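Local coordinates for protein FLUORESCENT IN BLUE LIGHT, chloroplastic (PDB 4YVO) that negatively regulates tetrapyrrole (including chlorophyll) biosynthesis in chloroplasts, using this TPR domain to mediate complex formation with glutamyl-tRNA reductase, at residues I53-T58 / F75-E80; K70-F75 / A100-Q105; K93-L98 / H115-A120. All coordinates share one frame; numbering follows the deposited sequence. Where two conformers were deposited one is given.

Contact 1. Residues I53-T58 / F75-E80; sequences ISKLKT and FKIALE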
ATOM      1  N   ILE A  53       8.558  12.777  -4.758  1.00 21.90           N
ATOM      2  CA  ILE A  53       9.043  12.891  -3.383  1.00 24.17           C
ATOM      3  C   ILE A  53       8.065  13.705  -2.547  1.00 22.50           C
ATOM      4  O   ILE A  53       7.643  13.283  -1.466  1.00 21.87           O
ATOM      5  CB  ILE A  53      10.428  13.593  -3.316  1.00 28.10           C
ATOM      6  CG1 ILE A  53      11.473  12.843  -4.147  1.00 36.45           C
ATOM      7  CG2 ILE A  53      10.881  13.760  -1.869  1.00 29.40           C
ATOM      8  CD1 ILE A  53      11.466  11.344  -3.971  1.00 39.99           C
ATOM      9  N   SER A  54       7.701  14.869  -3.070  1.00 23.54           N
ATOM     10  CA  SER A  54       6.787  15.779  -2.392  1.00 23.59           C
ATOM     11  C   SER A  54       5.438  15.132  -2.098  1.00 19.17           C
ATOM     12  O   SER A  54       4.933  15.212  -0.979  1.00 21.44           O
ATOM     13  CB  SER A  54       6.580  17.038  -3.233  1.00 27.01           C
ATOM     14  OG  SER A  54       5.699  17.938  -2.584  1.00 31.13           O
ATOM     15  N   LYS A  55       4.858  14.491  -3.109  1.00 17.61           N
ATOM     16  CA  LYS A  55       3.532  13.901  -2.974  1.00 15.33           C
ATOM     17  C   LYS A  55       3.499  12.754  -1.967  1.00 13.05           C
ATOM     18  O   LYS A  55       2.507  12.582  -1.255  1.00 13.91           O
ATOM     19  CB  LYS A  55       2.996  13.435  -4.329  1.00 17.54           C
ATOM     20  CG  LYS A  55       2.628  14.565  -5.280  1.00 23.58           C
ATOM     21  CD  LYS A  55       1.486  15.384  -4.727  1.00 24.86           C
ATOM     22  CE  LYS A  55       1.156  16.550  -5.642  1.00 25.58           C
ATOM     23  NZ  LYS A  55       0.501  17.651  -4.889  1.00 28.89           N
ATOM     24  N   LEU A  56       4.568  11.964  -1.906  1.00 13.81           N
ATOM     25  CA  LEU A  56       4.636  10.913  -0.901  1.00 13.33           C
ATOM     26  C   LEU A  56       4.683  11.513   0.505  1.00 13.46           C
ATOM     27  O   LEU A  56       4.019  11.026   1.416  1.00 15.19           O
ATOM     28  CB  LEU A  56       5.828   9.987  -1.142  1.00 14.68           C
ATOM     29  CG  LEU A  56       5.710   9.072  -2.362  1.00 13.84           C
ATOM     30  CD1 LEU A  56       7.036   8.366  -2.606  1.00 17.65           C
ATOM     31  CD2 LEU A  56       4.575   8.058  -2.186  1.00 14.61           C
ATOM     32  N   LYS A  57       5.454  12.584   0.673  1.00 16.89           N
ATOM     33  CA  LYS A  57       5.569  13.247   1.968  1.00 17.94           C
ATOM     34  C   LYS A  57       4.227  13.837   2.397  1.00 16.08           C
ATOM     35  O   LYS A  57       3.778  13.639   3.536  1.00 16.45           O
ATOM     36  CB  LYS A  57       6.636  14.345   1.910  1.00 21.61           C
ATOM     37  N   THR A  58       3.578  14.552   1.484  1.00 16.03           N
ATOM     38  CA  THR A  58       2.323  15.210   1.832  1.00 16.37           C
ATOM     39  C   THR A  58       1.202  14.187   2.050  1.00 14.60           C
ATOM     40  O   THR A  58       0.373  14.354   2.943  1.00 15.14           O
ATOM     41  CB  THR A  58       1.921  16.296   0.806  1.00 18.41           C
ATOM     42  OG1 THR A  58       1.824  15.717  -0.501  1.00 22.24           O
ATOM     43  CG2 THR A  58       2.961  17.402   0.780  1.00 18.89           C
ATOM     44  N   PHE A  75      -1.308  10.422  -2.934  1.00 10.47           N
ATOM     45  CA  PHE A  75      -0.711   9.132  -3.267  1.00  8.99           C
ATOM     46  C   PHE A  75      -1.064   8.690  -4.695  1.00 10.15           C
ATOM     47  O   PHE A  75      -0.280   7.996  -5.351  1.00 11.25           O
ATOM     48  CB  PHE A  75      -1.137   8.052  -2.266  1.00  8.82           C
ATOM     49  CG  PHE A  75      -0.491   8.174  -0.911  1.00  8.99           C
ATOM     50  CD1 PHE A  75       0.889   8.172  -0.783  1.00 11.50           C
ATOM     51  CD2 PHE A  75      -1.267   8.237   0.239  1.00  9.30           C
ATOM     52  CE1 PHE A  75       1.482   8.252   0.465  1.00 11.43           C
ATOM     53  CE2 PHE A  75      -0.675   8.317   1.491  1.00 10.25           C
ATOM     54  CZ  PHE A  75       0.701   8.325   1.604  1.00 10.54           C
ATOM     55  N   LYS A  76      -2.242   9.088  -5.173  1.00 10.35           N
ATOM     56  CA  LYS A  76      -2.662   8.739  -6.530  1.00 10.84           C
ATOM     57  C   LYS A  76      -1.774   9.457  -7.548  1.00 12.04           C
ATOM     58  O   LYS A  76      -1.392   8.876  -8.559  1.00 13.70           O
ATOM     59  CB  LYS A  76      -4.139   9.088  -6.751  1.00 12.36           C
ATOM     60  CG  LYS A  76      -4.778   8.430  -7.970  1.00 17.11           C
ATOM     61  CD  LYS A  76      -4.929   6.918  -7.756  1.00 17.97           C
ATOM     62  CE  LYS A  76      -5.872   6.254  -8.774  1.00 20.19           C
ATOM     63  NZ  LYS A  76      -7.338   6.609  -8.628  1.00 18.24           N
ATOM     64  N   ILE A  77      -1.441  10.716  -7.276  1.00 12.08           N
ATOM     65  CA  ILE A  77      -0.473  11.442  -8.101  1.00 12.99           C
ATOM     66  C   ILE A  77       0.901  10.781  -8.031  1.00 12.46           C
ATOM     67  O   ILE A  77       1.566  10.597  -9.055  1.00 13.55           O
ATOM     68  CB  ILE A  77      -0.369  12.929  -7.689  1.00 13.31           C
ATOM     69  CG1 ILE A  77      -1.702  13.633  -7.948  1.00 15.06           C
ATOM     70  CG2 ILE A  77       0.768  13.637  -8.437  1.00 16.20           C
ATOM     71  CD1 ILE A  77      -1.778  15.029  -7.369  1.00 15.86           C
ATOM     72  N   ALA A  78       1.318  10.407  -6.825  1.00 11.41           N
ATOM     73  CA  ALA A  78       2.604   9.748  -6.653  1.00 11.88           C
ATOM     74  C   ALA A  78       2.649   8.456  -7.470  1.00 11.59           C
ATOM     75  O   ALA A  78       3.656   8.152  -8.104  1.00 13.23           O
ATOM     76  CB  ALA A  78       2.866   9.464  -5.178  1.00 11.71           C
ATOM     77  N   LEU A  79       1.548   7.712  -7.471  1.00 10.56           N
ATOM     78  CA  LEU A  79       1.482   6.458  -8.224  1.00 10.35           C
ATOM     79  C   LEU A  79       1.654   6.704  -9.718  1.00 12.79           C
ATOM     80  O   LEU A  79       2.413   6.002 -10.389  1.00 13.57           O
ATOM     81  CB  LEU A  79       0.152   5.743  -7.980  1.00 10.46           C
ATOM     82  CG  LEU A  79       0.061   4.333  -8.571  1.00 11.26           C
ATOM     83  CD1 LEU A  79       0.886   3.362  -7.737  1.00 13.57           C
ATOM     84  CD2 LEU A  79      -1.385   3.874  -8.657  1.00 13.26           C
ATOM     85  N   GLU A  80       0.943   7.702 -10.237  1.00 14.14           N
ATOM     86  CA  GLU A  80       1.011   8.029 -11.658  0.54 15.62           C
ATOM     87  C   GLU A  80       2.431   8.469 -12.039  1.00 15.57           C
ATOM     88  O   GLU A  80       2.967   8.035 -13.060  1.00 17.42           O
ATOM     89  CB  GLU A  80      -0.043   9.091 -12.030  0.54 17.52           C
ATOM     90  CG  GLU A  80      -0.261   9.284 -13.541  0.54 19.39           C
ATOM     91  CD  GLU A  80      -1.540  10.057 -13.890  0.54 18.46           C
ATOM     92  OE1 GLU A  80      -2.623   9.733 -13.348  0.54 19.43           O
ATOM     93  OE2 GLU A  80      -1.466  10.981 -14.733  0.54 21.32           O
TER
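Lys55 and Ile77 meet through carbon alone. The lysine chain bends at chi2 (-64°) and crosses the isoleucine obliquely, so that its CG lies 3.8 Å from Ile77 CG2 and its CE 3.7 Å from Ile77 CD1. This is aliphatic packing by the stem of a charged residue. The ammonium beyond it is engaged elsewhere: Lys55 NZ forms a salt bridge with Glu74 OE1, one turn of helix from Ala78, and that same oxygen is probably also hydrogen-bonded to Thr58 OG1.

The buried apolar part is centred on Leu56. One of its methyls serves two partners, Leu56 CD2 standing 3.7 Å from Ala78 CB and 3.9 Å from Phe75 CD1. Relative to the phenylalanine ring this methyl lies at the edge and in its plane, and the two side chains cross at about a right angle. Phe75 CE1 also comes 3.9 Å from the carbonyl oxygen Leu56 O, an oblique approach. The small Ala78 lets the backbones close in, with Lys55 CA 5.6 Å from Ala78 CA.

Both segments are helical, and their axes approach to 8.3 Å with 151° between their directions, nearly antiparallel. They belong to helices 48-64 and 68-84, the helix pair of TPR 1. Leu52 of the first helix also touches Ala78, while Lys60 and Leu63 reach Phe75. On the next helix, 88-104, Glu90 meets Leu56, and Leu98 and Ser101 meet Phe75, so the hairpin is packed directly against the following repeat.

Contact 2. Residues K70-F75 / A100-Q105; sequences KAYTEF and ASLQRQ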
ATOM      1  N   LYS A  70      -7.770  13.413   1.363  1.00 13.72           N
ATOM      2  CA  LYS A  70      -6.677  14.252   0.887  1.00 14.04           C
ATOM      3  C   LYS A  70      -5.411  13.419   0.644  1.00 11.00           C
ATOM      4  O   LYS A  70      -4.691  13.638  -0.336  1.00 12.30           O
ATOM      5  CB  LYS A  70      -6.415  15.400   1.870  1.00 16.17           C
ATOM      6  CG  LYS A  70      -7.541  16.421   1.909  1.00 22.91           C
ATOM      7  CD  LYS A  70      -7.390  17.383   3.078  1.00 28.36           C
ATOM      8  CE  LYS A  70      -8.394  18.510   2.974  1.00 36.01           C
ATOM      9  NZ  LYS A  70      -8.269  19.185   1.657  1.00 39.94           N
ATOM     10  N   ALA A  71      -5.147  12.462   1.532  1.00 11.11           N
ATOM     11  CA  ALA A  71      -3.999  11.568   1.374  1.00 10.14           C
ATOM     12  C   ALA A  71      -4.107  10.775   0.076  1.00 10.45           C
ATOM     13  O   ALA A  71      -3.141  10.665  -0.683  1.00 10.69           O
ATOM     14  CB  ALA A  71      -3.890  10.619   2.553  1.00 10.26           C
ATOM     15  N   TYR A  72      -5.293  10.236  -0.181  1.00 10.33           N
ATOM     16  CA  TYR A  72      -5.517   9.459  -1.395  1.00  9.90           C
ATOM     17  C   TYR A  72      -5.126  10.260  -2.642  1.00 10.25           C
ATOM     18  O   TYR A  72      -4.430   9.753  -3.523  1.00 11.97           O
ATOM     19  CB  TYR A  72      -6.979   9.007  -1.470  1.00 10.19           C
ATOM     20  CG  TYR A  72      -7.320   8.165  -2.681  1.00  9.93           C
ATOM     21  CD1 TYR A  72      -7.576   8.757  -3.915  1.00 11.70           C
ATOM     22  CD2 TYR A  72      -7.411   6.779  -2.590  1.00 11.62           C
ATOM     23  CE1 TYR A  72      -7.897   7.996  -5.019  1.00 13.02           C
ATOM     24  CE2 TYR A  72      -7.738   6.010  -3.695  1.00 12.53           C
ATOM     25  CZ  TYR A  72      -7.981   6.629  -4.904  1.00 13.62           C
ATOM     26  OH  TYR A  72      -8.307   5.890  -6.019  1.00 15.51           O
ATOM     27  N   THR A  73      -5.572  11.514  -2.703  1.00 10.02           N
ATOM     28  CA  THR A  73      -5.259  12.374  -3.838  1.00 11.40           C
ATOM     29  C   THR A  73      -3.757  12.495  -4.061  1.00 10.71           C
ATOM     30  O   THR A  73      -3.281  12.396  -5.197  1.00 11.98           O
ATOM     31  CB  THR A  73      -5.857  13.772  -3.632  1.00 13.22           C
ATOM     32  OG1 THR A  73      -7.275  13.656  -3.494  1.00 15.86           O
ATOM     33  CG2 THR A  73      -5.548  14.689  -4.811  1.00 15.17           C
ATOM     34  N   GLU A  74      -3.011  12.698  -2.978  1.00 10.43           N
ATOM     35  CA  GLU A  74      -1.565  12.828  -3.075  1.00 11.09           C
ATOM     36  C   GLU A  74      -0.920  11.534  -3.549  1.00  9.05           C
ATOM     37  O   GLU A  74      -0.073  11.541  -4.441  1.00 10.78           O
ATOM     38  CB  GLU A  74      -0.967  13.250  -1.732  1.00 12.71           C
ATOM     39  CG  GLU A  74      -1.482  14.587  -1.201  1.00 17.19           C
ATOM     40  CD  GLU A  74      -1.149  15.750  -2.116  1.00 23.51           C
ATOM     41  OE1 GLU A  74      -0.083  16.369  -1.929  1.00 27.20           O
ATOM     42  OE2 GLU A  74      -1.947  16.051  -3.028  1.00 29.18           O
ATOM     43  N   PHE A  75      -1.308  10.422  -2.934  1.00 10.47           N
ATOM     44  CA  PHE A  75      -0.711   9.132  -3.267  1.00  8.99           C
ATOM     45  C   PHE A  75      -1.064   8.690  -4.695  1.00 10.15           C
ATOM     46  O   PHE A  75      -0.280   7.996  -5.351  1.00 11.25           O
ATOM     47  CB  PHE A  75      -1.137   8.052  -2.266  1.00  8.82           C
ATOM     48  CG  PHE A  75      -0.491   8.174  -0.911  1.00  8.99           C
ATOM     49  CD1 PHE A  75       0.889   8.172  -0.783  1.00 11.50           C
ATOM     50  CD2 PHE A  75      -1.267   8.237   0.239  1.00  9.30           C
ATOM     51  CE1 PHE A  75       1.482   8.252   0.465  1.00 11.43           C
ATOM     52  CE2 PHE A  75      -0.675   8.317   1.491  1.00 10.25           C
ATOM     53  CZ  PHE A  75       0.701   8.325   1.604  1.00 10.54           C
ATOM     54  N   ALA A 100      -3.573   2.223   2.516  1.00  7.61           N
ATOM     55  CA  ALA A 100      -3.802   2.720   3.873  1.00  7.54           C
ATOM     56  C   ALA A 100      -4.895   3.789   3.896  1.00  8.09           C
ATOM     57  O   ALA A 100      -5.748   3.805   4.787  1.00  9.70           O
ATOM     58  CB  ALA A 100      -2.507   3.257   4.475  1.00  9.36           C
ATOM     59  N   SER A 101      -4.882   4.676   2.904  1.00  8.29           N
ATOM     60  CA  SER A 101      -5.893   5.727   2.811  1.00  9.46           C
ATOM     61  C   SER A 101      -7.287   5.132   2.647  1.00 10.47           C
ATOM     62  O   SER A 101      -8.258   5.603   3.246  1.00 12.15           O
ATOM     63  CB  SER A 101      -5.603   6.650   1.627  1.00 12.33           C
ATOM     64  OG  SER A 101      -4.365   7.314   1.790  1.00 16.01           O
ATOM     65  N   LEU A 102      -7.380   4.091   1.831  1.00  9.36           N
ATOM     66  CA  LEU A 102      -8.655   3.429   1.596  1.00  9.95           C
ATOM     67  C   LEU A 102      -9.139   2.664   2.831  1.00  9.97           C
ATOM     68  O   LEU A 102     -10.332   2.671   3.139  1.00 12.36           O
ATOM     69  CB  LEU A 102      -8.566   2.531   0.365  1.00  9.75           C
ATOM     70  CG  LEU A 102      -8.461   3.319  -0.943  1.00 10.21           C
ATOM     71  CD1 LEU A 102      -7.891   2.425  -2.028  1.00 10.84           C
ATOM     72  CD2 LEU A 102      -9.816   3.887  -1.338  1.00 12.08           C
ATOM     73  N   GLN A 103      -8.216   2.029   3.550  1.00  9.51           N
ATOM     74  CA  GLN A 103      -8.566   1.392   4.821  1.00 10.76           C
ATOM     75  C   GLN A 103      -9.173   2.389   5.801  1.00 12.38           C
ATOM     76  O   GLN A 103     -10.177   2.088   6.451  1.00 14.23           O
ATOM     77  CB  GLN A 103      -7.353   0.741   5.474  1.00 11.65           C
ATOM     78  CG  GLN A 103      -6.935  -0.558   4.842  1.00 11.36           C
ATOM     79  CD  GLN A 103      -5.669  -1.097   5.473  1.00 10.21           C
ATOM     80  OE1 GLN A 103      -4.564  -0.827   5.005  1.00 12.64           O
ATOM     81  NE2 GLN A 103      -5.821  -1.819   6.577  1.00 12.44           N
ATOM     82  N   ARG A 104      -8.571   3.571   5.915  1.00 10.99           N
ATOM     83  CA  ARG A 104      -9.094   4.602   6.814  0.54 12.95           C
ATOM     84  C   ARG A 104     -10.505   5.032   6.430  1.00 14.44           C
ATOM     85  O   ARG A 104     -11.277   5.475   7.278  1.00 17.51           O
ATOM     86  CB  ARG A 104      -8.196   5.839   6.816  0.54 16.78           C
ATOM     87  CG  ARG A 104      -6.763   5.586   7.213  0.54 22.57           C
ATOM     88  CD  ARG A 104      -6.598   5.409   8.708  0.54 25.11           C
ATOM     89  NE  ARG A 104      -5.185   5.293   9.048  0.54 25.71           N
ATOM     90  CZ  ARG A 104      -4.375   6.329   9.243  0.54 24.62           C
ATOM     91  NH1 ARG A 104      -4.840   7.569   9.144  0.54 21.41           N
ATOM     92  NH2 ARG A 104      -3.102   6.124   9.540  0.54 25.66           N
ATOM     93  N   GLN A 105     -10.826   4.920   5.144  1.00 13.55           N
ATOM     94  CA  GLN A 105     -12.145   5.290   4.640  1.00 14.72           C
ATOM     95  C   GLN A 105     -13.145   4.136   4.708  1.00 16.29           C
ATOM     96  O   GLN A 105     -14.304   4.298   4.330  1.00 17.81           O
ATOM     97  CB  GLN A 105     -12.049   5.784   3.195  1.00 16.35           C
ATOM     98  CG  GLN A 105     -11.214   7.032   3.012  1.00 17.75           C
ATOM     99  CD  GLN A 105     -11.191   7.482   1.572  1.00 21.33           C
ATOM    100  OE1 GLN A 105     -12.237   7.740   0.982  1.00 26.27           O
ATOM    101  NE2 GLN A 105      -9.998   7.567   0.992  1.00 20.92           N
TER
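Segments 70-75 and 100-105 bring two helices together nearly antiparallel, with 160° between their directions and 9.1 Å between their axes, the nearest alpha carbons being Tyr72 CA and Ser101 CA at 5.6 Å. Tyr72 supplies the broadest surface. Its CG is anti to the backbone N (chi1 -179°), which carries the ring out alongside the end of Leu102, the two side chains meeting at a slant. Contact is made along one side of the ring: Tyr72 CE2 lies 3.8 Å from Leu102 CD2, with CD2 of the tyrosine close behind, while the other leucine methyl, CD1, is at the ring edge and in its plane. The phenol oxygen is bound within its own helix, where Tyr72 OH is hydrogen-bonded to Lys76 NZ.

Ser101 sits in the middle of the interface, presenting its hydroxyl to apolar groups. Ser101 OG is 3.4 Å from Ala71 CB and 3.6 Å from Phe75 CD2, which it meets at the ring edge and near the ring plane. It is nevertheless satisfied, because it hydrogen-bonds to Gly97 O one turn back. A small side chain folded onto its own backbone in this way is consistent with the close approach to Tyr72, whose CB lies 4.1 Å from Ser101 CB.

Gln105 flanks the tyrosine stem, its NE2 4.2 Å from Tyr72 CB. That nitrogen has a weak hydrogen bond back to Ser101 O, whereas OE1 of the same amide is hydrogen-bonded to Lys107 NZ.

The contact joins the second helix of TPR 1, 68-84, to the first of TPR 2, 88-104. Phe62 and Leu63 of helix 48-64 touch Ala71 and Ser101 respectively, and on helix 108-125 Glu110, Ala111 and Tyr114 pack against Leu102.

Contact 3. Residues K93-L98 / H115-A120; sequences KAARGL and HSMVLA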
ATOM      1  N   LYS A  93       5.551   2.438  -2.671  1.00  9.31           N
ATOM      2  CA  LYS A  93       5.249   3.349  -1.569  1.00  9.42           C
ATOM      3  C   LYS A  93       3.910   4.055  -1.817  1.00  8.03           C
ATOM      4  O   LYS A  93       3.105   4.243  -0.894  1.00 10.03           O
ATOM      5  CB  LYS A  93       6.368   4.380  -1.384  1.00 11.53           C
ATOM      6  CG  LYS A  93       7.726   3.782  -1.017  1.00 16.61           C
ATOM      7  CD  LYS A  93       8.771   4.875  -0.813  1.00 21.69           C
ATOM      8  CE  LYS A  93      10.169   4.286  -0.695  1.00 28.66           C
ATOM      9  NZ  LYS A  93      11.228   5.334  -0.767  1.00 33.02           N
ATOM     10  N   ALA A  94       3.672   4.445  -3.062  1.00  8.67           N
ATOM     11  CA  ALA A  94       2.415   5.098  -3.410  1.00  8.70           C
ATOM     12  C   ALA A  94       1.243   4.128  -3.249  1.00  8.26           C
ATOM     13  O   ALA A  94       0.196   4.496  -2.712  1.00  8.91           O
ATOM     14  CB  ALA A  94       2.474   5.661  -4.834  1.00 10.41           C
ATOM     15  N   ALA A  95       1.431   2.890  -3.699  1.00  7.90           N
ATOM     16  CA  ALA A  95       0.382   1.883  -3.591  1.00  7.59           C
ATOM     17  C   ALA A  95       0.042   1.590  -2.131  1.00  7.55           C
ATOM     18  O   ALA A  95      -1.131   1.461  -1.782  1.00  8.56           O
ATOM     19  CB  ALA A  95       0.780   0.606  -4.322  1.00  8.95           C
ATOM     20  N   ARG A  96       1.056   1.482  -1.280  1.00  7.28           N
ATOM     21  CA  ARG A  96       0.819   1.291   0.145  1.00  7.87           C
ATOM     22  C   ARG A  96       0.033   2.462   0.729  1.00  8.56           C
ATOM     23  O   ARG A  96      -0.885   2.271   1.529  1.00  8.90           O
ATOM     24  CB  ARG A  96       2.136   1.135   0.893  1.00  9.14           C
ATOM     25  CG  ARG A  96       1.973   1.168   2.412  1.00 11.80           C
ATOM     26  CD  ARG A  96       3.277   0.874   3.125  1.00 16.40           C
ATOM     27  NE  ARG A  96       4.341   1.754   2.662  1.00 23.43           N
ATOM     28  CZ  ARG A  96       5.631   1.435   2.667  1.00 36.50           C
ATOM     29  NH1 ARG A  96       6.022   0.250   3.116  1.00 42.50           N
ATOM     30  NH2 ARG A  96       6.527   2.301   2.219  1.00 39.71           N
ATOM     31  N   GLY A  97       0.405   3.680   0.346  1.00  7.64           N
ATOM     32  CA  GLY A  97      -0.289   4.866   0.820  1.00  7.42           C
ATOM     33  C   GLY A  97      -1.748   4.860   0.393  1.00  8.72           C
ATOM     34  O   GLY A  97      -2.634   5.198   1.182  1.00  9.06           O
ATOM     35  N   LEU A  98      -2.002   4.486  -0.855  1.00  7.61           N
ATOM     36  CA  LEU A  98      -3.377   4.364  -1.342  1.00  8.10           C
ATOM     37  C   LEU A  98      -4.158   3.326  -0.530  1.00  8.15           C
ATOM     38  O   LEU A  98      -5.285   3.586  -0.095  1.00  9.43           O
ATOM     39  CB  LEU A  98      -3.393   4.006  -2.829  1.00  8.81           C
ATOM     40  CG  LEU A  98      -2.964   5.161  -3.737  1.00  8.72           C
ATOM     41  CD1 LEU A  98      -2.608   4.683  -5.139  1.00 10.64           C
ATOM     42  CD2 LEU A  98      -4.053   6.225  -3.790  1.00 10.96           C
ATOM     43  N   HIS A 115      -2.823  -2.654  -1.952  1.00  7.93           N
ATOM     44  CA  HIS A 115      -1.832  -3.453  -1.239  1.00  8.06           C
ATOM     45  C   HIS A 115      -1.358  -4.632  -2.096  1.00  8.07           C
ATOM     46  O   HIS A 115      -0.195  -5.042  -2.022  1.00  8.81           O
ATOM     47  CB  HIS A 115      -2.369  -3.955   0.102  1.00  8.15           C
ATOM     48  CG  HIS A 115      -2.600  -2.871   1.096  1.00  8.75           C
ATOM     49  ND1 HIS A 115      -1.608  -2.021   1.545  1.00  9.69           N
ATOM     50  CD2 HIS A 115      -3.736  -2.500   1.762  1.00  9.78           C
ATOM     51  CE1 HIS A 115      -2.111  -1.186   2.419  1.00 10.03           C
ATOM     52  NE2 HIS A 115      -3.384  -1.435   2.574  1.00  9.24           N
ATOM     53  N   SER A 116      -2.258  -5.177  -2.913  1.00  8.67           N
ATOM     54  CA  SER A 116      -1.887  -6.287  -3.786  1.00  9.67           C
ATOM     55  C   SER A 116      -0.860  -5.857  -4.824  1.00  9.63           C
ATOM     56  O   SER A 116      -0.035  -6.659  -5.241  1.00 10.31           O
ATOM     57  CB  SER A 116      -3.112  -6.902  -4.465  1.00 11.58           C
ATOM     58  OG  SER A 116      -3.937  -7.522  -3.493  1.00 13.70           O
ATOM     59  N   MET A 117      -0.898  -4.585  -5.220  1.00  9.14           N
ATOM     60  CA  MET A 117       0.103  -4.062  -6.149  1.00 10.35           C
ATOM     61  C   MET A 117       1.497  -4.122  -5.545  1.00  9.58           C
ATOM     62  O   MET A 117       2.467  -4.372  -6.255  1.00 10.82           O
ATOM     63  CB  MET A 117      -0.191  -2.619  -6.539  1.00 14.06           C
ATOM     64  CG  MET A 117      -1.317  -2.440  -7.499  1.00 18.24           C
ATOM     65  SD  MET A 117      -1.459  -0.696  -7.877  1.00 21.10           S
ATOM     66  CE  MET A 117       0.185  -0.334  -8.478  1.00 25.66           C
ATOM     67  N   VAL A 118       1.605  -3.864  -4.245  1.00  8.83           N
ATOM     68  CA  VAL A 118       2.893  -3.970  -3.573  1.00  8.80           C
ATOM     69  C   VAL A 118       3.452  -5.375  -3.783  1.00  8.44           C
ATOM     70  O   VAL A 118       4.615  -5.547  -4.156  1.00 10.08           O
ATOM     71  CB  VAL A 118       2.799  -3.663  -2.061  1.00  8.96           C
ATOM     72  CG1 VAL A 118       4.149  -3.868  -1.394  1.00 11.81           C
ATOM     73  CG2 VAL A 118       2.297  -2.240  -1.839  1.00 10.57           C
ATOM     74  N   LEU A 119       2.603  -6.379  -3.583  1.00  9.35           N
ATOM     75  CA  LEU A 119       3.015  -7.770  -3.773  1.00  9.67           C
ATOM     76  C   LEU A 119       3.367  -8.065  -5.231  1.00  9.87           C
ATOM     77  O   LEU A 119       4.370  -8.722  -5.528  1.00 10.80           O
ATOM     78  CB  LEU A 119       1.915  -8.727  -3.306  1.00  9.46           C
ATOM     79  CG  LEU A 119       1.527  -8.580  -1.828  1.00 10.18           C
ATOM     80  CD1 LEU A 119       0.461  -9.601  -1.479  1.00 11.58           C
ATOM     81  CD2 LEU A 119       2.728  -8.719  -0.896  1.00 10.65           C
ATOM     82  N   ALA A 120       2.536  -7.578  -6.148  1.00 10.07           N
ATOM     83  CA  ALA A 120       2.733  -7.872  -7.561  1.00 11.04           C
ATOM     84  C   ALA A 120       4.008  -7.234  -8.105  1.00 10.93           C
ATOM     85  O   ALA A 120       4.771  -7.885  -8.818  1.00 12.90           O
ATOM     86  CB  ALA A 120       1.521  -7.439  -8.374  1.00 11.92           C
TER
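Ala95 directs its methyl between Met117 and Val118, lying 4.0 Å from Met117 CB and 4.1 Å from Val118 CG2. The methionine is therefore engaged at the root of its side chain. Val118 uses one branch for two neighbours: CG2, set anti to its own carbonyl carbon, also stands 4.0 Å from the backbone nitrogen Arg96 N. Arg96 CB is near this methyl at 4.3 Å, but the rest of the arginine leads away from helix 108-125.

The imidazole of His115 makes the remaining contact, with His115 CE1 3.8 Å from Arg96 O in an oblique approach. Its CG is anti to the carbonyl carbon (chi1 -67°), which brings the ring end closer to helix 88-104 than its root would suggest. The ring's rotation is restrained by the probable hydrogen bond between His115 NE2 and Gln103 OE1, farther along that helix.

The axes of the two segments come within 8.0 Å, with 155° between their directions, and the nearest alpha carbons are Arg96 CA and His115 CA, 5.6 Å apart. This is the antiparallel pairing of the two helices of TPR 2, 88-104 and 108-125. Helix 68-84 packs against helix 88-104, with Tyr72, Phe75 and Leu79 touching Leu98, while Ala137 and Ile138 of helix 131-144 meet His115.

How the contacts relate
Contacts 1 and 3 are the intra-repeat helix pairings of TPR 1 and TPR 2, whereas contact 2 is the junction between those repeats. The three centres form a compact triangle with sides of about 11 Å (contacts 1 and 2), 12 Å (2 and 3) and 13 Å (1 and 3). Phe75 belongs to both contact 1 and contact 2, and its CD2 also packs 3.4 Å from Gly97 C of contact 3. Polar links join them too, with Thr58 OG1 2.5 Å from Glu74 OE1 between contacts 1 and 2, and Gln103 OE1 2.8 Å from His115 NE2 between contacts 2 and 3. The three contacts thus link four successive helices, each pair nearly antiparallel, as in the TPR fold.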